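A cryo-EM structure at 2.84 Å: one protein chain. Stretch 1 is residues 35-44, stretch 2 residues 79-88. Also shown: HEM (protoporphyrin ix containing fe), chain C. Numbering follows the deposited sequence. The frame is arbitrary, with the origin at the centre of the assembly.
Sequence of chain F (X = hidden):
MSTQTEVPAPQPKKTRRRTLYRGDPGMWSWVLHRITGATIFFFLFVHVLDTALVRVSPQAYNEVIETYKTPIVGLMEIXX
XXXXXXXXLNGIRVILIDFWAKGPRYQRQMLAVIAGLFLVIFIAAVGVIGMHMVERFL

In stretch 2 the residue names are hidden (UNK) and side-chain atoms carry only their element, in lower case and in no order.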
# COMPACT_ATOMS: atom_id res chain seq x y z
N ILE F 35 10.54 -21.91 35.38
CA ILE F 35 10.53 -21.82 36.84
C ILE F 35 11.95 -21.68 37.38
O ILE F 35 12.23 -20.83 38.23
CB ILE F 35 9.81 -23.04 37.43
CG1 ILE F 35 8.30 -22.85 37.32
CG2 ILE F 35 10.24 -23.27 38.85
CD1 ILE F 35 7.54 -24.12 37.47
N THR F 36 12.87 -22.52 36.90
CA THR F 36 14.24 -22.47 37.38
C THR F 36 14.94 -21.18 36.98
O THR F 36 15.74 -20.63 37.74
CB THR F 36 15.02 -23.68 36.88
OG1 THR F 36 14.86 -23.79 35.47
CG2 THR F 36 14.49 -24.93 37.50
N GLY F 37 14.64 -20.65 35.79
CA GLY F 37 15.21 -19.38 35.41
C GLY F 37 14.79 -18.26 36.33
O GLY F 37 15.61 -17.46 36.79
N ALA F 38 13.49 -18.18 36.62
CA ALA F 38 13.03 -17.13 37.53
C ALA F 38 13.62 -17.30 38.93
O ALA F 38 13.94 -16.31 39.60
CB ALA F 38 11.51 -17.13 37.59
N THR F 39 13.75 -18.55 39.38
CA THR F 39 14.41 -18.81 40.65
C THR F 39 15.80 -18.20 40.70
O THR F 39 16.14 -17.45 41.63
CB THR F 39 14.51 -20.32 40.88
OG1 THR F 39 13.21 -20.83 41.17
CG2 THR F 39 15.42 -20.61 42.03
N ILE F 40 16.63 -18.51 39.70
CA ILE F 40 17.99 -17.98 39.70
C ILE F 40 17.98 -16.47 39.64
O ILE F 40 18.84 -15.82 40.24
CB ILE F 40 18.82 -18.55 38.55
CG1 ILE F 40 18.70 -20.06 38.46
CG2 ILE F 40 20.26 -18.21 38.75
CD1 ILE F 40 19.11 -20.58 37.12
N PHE F 41 17.02 -15.87 38.93
CA PHE F 41 16.99 -14.41 38.83
C PHE F 41 16.77 -13.77 40.20
O PHE F 41 17.47 -12.82 40.58
CB PHE F 41 15.90 -13.99 37.85
CG PHE F 41 15.91 -12.54 37.52
CD1 PHE F 41 16.98 -11.98 36.88
CD2 PHE F 41 14.84 -11.75 37.84
CE1 PHE F 41 16.99 -10.65 36.57
CE2 PHE F 41 14.84 -10.42 37.53
CZ PHE F 41 15.91 -9.87 36.90
N PHE F 42 15.78 -14.26 40.95
CA PHE F 42 15.50 -13.64 42.25
C PHE F 42 16.65 -13.87 43.22
O PHE F 42 17.07 -12.94 43.95
CB PHE F 42 14.20 -14.18 42.82
CG PHE F 42 13.01 -13.89 41.96
CD1 PHE F 42 12.77 -12.62 41.50
CD2 PHE F 42 12.13 -14.90 41.62
CE1 PHE F 42 11.68 -12.36 40.71
CE2 PHE F 42 11.04 -14.63 40.84
CZ PHE F 42 10.82 -13.36 40.39
N PHE F 43 17.19 -15.09 43.25
CA PHE F 43 18.36 -15.33 44.06
C PHE F 43 19.48 -14.37 43.71
O PHE F 43 20.17 -13.86 44.59
CB PHE F 43 18.85 -16.76 43.90
CG PHE F 43 20.27 -16.95 44.32
CD1 PHE F 43 20.60 -17.06 45.65
CD2 PHE F 43 21.29 -17.00 43.39
CE1 PHE F 43 21.89 -17.24 46.04
CE2 PHE F 43 22.57 -17.17 43.79
CZ PHE F 43 22.87 -17.29 45.11
N LEU F 44 19.68 -14.11 42.42
CA LEU F 44 20.79 -13.28 42.00
C LEU F 44 20.62 -11.85 42.49
O LEU F 44 21.60 -11.22 42.90
CB LEU F 44 20.92 -13.31 40.49
CG LEU F 44 22.24 -12.77 39.99
CD1 LEU F 44 23.33 -13.55 40.67
CD2 LEU F 44 22.32 -12.91 38.51
N UNK F 79 19.46 -27.23 46.37
CA UNK F 79 18.35 -26.91 45.48
C UNK F 79 18.74 -25.96 44.37
O UNK F 79 18.34 -26.14 43.21
N UNK F 80 19.53 -24.94 44.69
CA UNK F 80 19.98 -24.00 43.68
C UNK F 80 20.96 -24.64 42.71
O UNK F 80 20.97 -24.30 41.52
c UNK F 80 21.08 -21.69 43.41
c UNK F 80 20.61 -22.79 44.35
c UNK F 80 19.96 -20.72 43.11
c UNK F 80 22.26 -21.00 44.05
N UNK F 81 21.80 -25.55 43.19
CA UNK F 81 22.67 -26.29 42.28
C UNK F 81 21.82 -27.05 41.27
O UNK F 81 22.10 -27.05 40.07
c UNK F 81 24.16 -28.29 42.15
c UNK F 81 24.68 -26.46 43.71
c UNK F 81 23.58 -27.24 43.07
N UNK F 82 20.77 -27.71 41.76
CA UNK F 82 19.87 -28.44 40.87
C UNK F 82 19.24 -27.51 39.84
O UNK F 82 19.19 -27.82 38.65
c UNK F 82 18.79 -29.14 41.68
N UNK F 83 18.74 -26.36 40.30
CA UNK F 83 18.09 -25.41 39.39
C UNK F 83 19.04 -24.95 38.29
O UNK F 83 18.71 -24.99 37.11
c UNK F 83 17.56 -24.22 40.16
N UNK F 84 20.24 -24.51 38.67
CA UNK F 84 21.18 -23.99 37.68
C UNK F 84 21.62 -25.10 36.73
O UNK F 84 21.77 -24.88 35.53
c UNK F 84 21.91 -22.24 39.29
c UNK F 84 23.32 -22.75 37.34
c UNK F 84 22.38 -23.33 38.37
N UNK F 85 21.81 -26.31 37.25
CA UNK F 85 22.26 -27.40 36.40
C UNK F 85 21.20 -27.78 35.38
O UNK F 85 21.50 -27.96 34.19
c UNK F 85 22.64 -28.58 37.27
c UNK F 85 24.58 -29.28 35.92
c UNK F 85 23.35 -29.76 36.62
c UNK F 85 23.69 -30.75 37.69
N UNK F 86 19.94 -27.90 35.81
CA UNK F 86 18.88 -28.22 34.86
C UNK F 86 18.71 -27.11 33.84
O UNK F 86 18.52 -27.38 32.65
c UNK F 86 16.43 -28.74 34.60
c UNK F 86 14.42 -29.20 32.78
c UNK F 86 14.59 -27.96 33.32
c UNK F 86 15.58 -27.73 34.22
c UNK F 86 16.26 -29.98 34.04
c UNK F 86 15.26 -30.21 33.14
c UNK F 86 17.56 -28.48 35.56
N UNK F 87 18.72 -25.86 34.28
CA UNK F 87 18.58 -24.75 33.35
C UNK F 87 19.68 -24.77 32.31
O UNK F 87 19.42 -24.56 31.12
n UNK F 87 18.29 -21.50 32.54
c UNK F 87 17.77 -22.38 33.45
c UNK F 87 16.47 -22.06 33.58
n UNK F 87 16.23 -21.00 32.75
c UNK F 87 18.58 -23.44 34.10
c UNK F 87 17.34 -20.68 32.13
N UNK F 88 20.92 -25.04 32.71
CA UNK F 88 22.02 -25.06 31.76
C UNK F 88 21.85 -26.18 30.74
O UNK F 88 22.00 -25.96 29.54
c UNK F 88 23.34 -25.21 32.51
CHA HEM C . 15.80 -18.42 29.31
CHB HEM C . 17.29 -16.74 33.54
CHC HEM C . 21.31 -19.30 32.89
CHD HEM C . 19.96 -20.78 28.54
C1A HEM C . 15.81 -17.84 30.55
C2A HEM C . 14.68 -17.26 31.23
C3A HEM C . 15.10 -16.80 32.39
C4A HEM C . 16.50 -17.07 32.49
CMA HEM C . 14.26 -16.10 33.46
CAA HEM C . 13.24 -17.19 30.71
CBA HEM C . 12.65 -18.58 30.63
CGA HEM C . 11.47 -18.52 29.73
O1A HEM C . 10.74 -19.53 29.63
O2A HEM C . 11.25 -17.46 29.10
C1B HEM C . 18.55 -17.23 33.66
C2B HEM C . 19.51 -16.77 34.61
C3B HEM C . 20.61 -17.50 34.41
C4B HEM C . 20.38 -18.40 33.34
CMB HEM C . 19.22 -15.66 35.64
CAB HEM C . 21.97 -17.49 35.10
CBB HEM C . 22.31 -16.44 35.83
C1C HEM C . 21.29 -19.94 31.69
C2C HEM C . 22.28 -20.86 31.24
C3C HEM C . 21.93 -21.28 30.04
C4C HEM C . 20.69 -20.64 29.69
CMC HEM C . 23.53 -21.28 32.01
CAC HEM C . 22.77 -22.28 29.23
CBC HEM C . 22.53 -22.55 27.95
C1D HEM C . 18.74 -20.19 28.34
C2D HEM C . 18.01 -20.12 27.09
C3D HEM C . 16.89 -19.47 27.33
C4D HEM C . 16.83 -19.10 28.71
CMD HEM C . 18.46 -20.69 25.74
CAD HEM C . 15.79 -19.16 26.31
CBD HEM C . 14.65 -20.10 26.60
CGD HEM C . 13.57 -19.84 25.61
O1D HEM C . 13.68 -18.80 24.92
O2D HEM C . 12.63 -20.66 25.52
NA HEM C . 16.91 -17.71 31.35
NB HEM C . 19.10 -18.22 32.89
NC HEM C . 20.32 -19.83 30.73
ND HEM C . 17.99 -19.55 29.30
FE HEM C . 18.62 -18.76 31.04

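Two helices cross here at 126° between their N-to-C directions, with axes 9.0 Å apart at closest approach, and the hidden helix of the pair can be read position by position.

Position 79 has no side-chain atoms, and nothing of stretch 1 lies near it: Gly 79.

Position 80 carries four carbons, forked at the second, with the CA-to-CB bond pointing toward stretch 1. One terminal methyl carbon sits over the face of the Phe 43 ring. A four-carbon chain forked there is leucine, Leu 80. Its CD2 lies 4.0 Å from the centroid of the Phe 43 ring, 17° off the normal, a CH-pi contact, and 3.9 Å from Phe 43 CE2.

Position 81 shows one carbon bearing two others, three in all and out of reach of stretch 1; this is Val 81.

Position 82 has a single carbon, directed sideways and touching nothing across the contact: Ala 82.

Position 83 also has a single carbon, but here it points toward stretch 1, with the CB 4.1 Å from Thr 36 CG2. One carbon makes it Ala 83. The small side chain accompanies the closest approach of the two backbones, Thr 36 CA to Ala 83 CA at 5.2 Å, and the backbone takes part too, Ala 83 O lying 3.9 Å from Thr 36 CB.

Position 84 has three carbons branched at the first; the CA-to-CB bond points sideways, yet one methyl still meets the tip of Ile 40. The branching identifies Val 84, whose CG2 is 3.9 Å from Ile 40 CD1.

Position 85 repeats the four-carbon fork, out of reach of stretch 1: Leu 85.

Position 86 has one carbon followed by a ring of six carbons, whose edge approaches the hydroxyl of Thr 36. An all-carbon six-membered ring on one carbon is phenylalanine, Phe 86, with CD2 4.2 Å from Thr 36 OG1.

Position 87 has one carbon and a five-membered ring of three carbons and two nitrogens; its CA-to-CB bond points toward stretch 1, and the ring meets Thr 36 OG1 and Gly 37 N before reaching the heme. Only histidine fits: His 87. Its CD2 lies 3.0 Å from Thr 36 OG1 and 3.2 Å from Gly 37 N, while CE1 is modeled 2.6 Å from the heme FE. An ideal CB on Gly 37 would fall 2.7 Å from His 87 NE2, a clash, so the bare glycine leaves room for the ring.

Position 88 has one carbon, which does not reach stretch 1; it is Ala 88, although its backbone O lies 3.8 Å from HEM CAC.

The contact buries 433 Å² and has no hydrogen bond between the stretches; it works by shape. Alanine and threonine meet where the backbones run close, Ile 40 and Val 84 pack alongside, and Leu 80 covers a face of Phe 43. At the other end, Gly 37 makes space for His 87 beside the heme. The rule for a designer is small residues at the crossing, larger apolar ones beyond it, and a glycine beside the heme-facing ring.

Stretch 2 (79-88) GLVAAVLFHA
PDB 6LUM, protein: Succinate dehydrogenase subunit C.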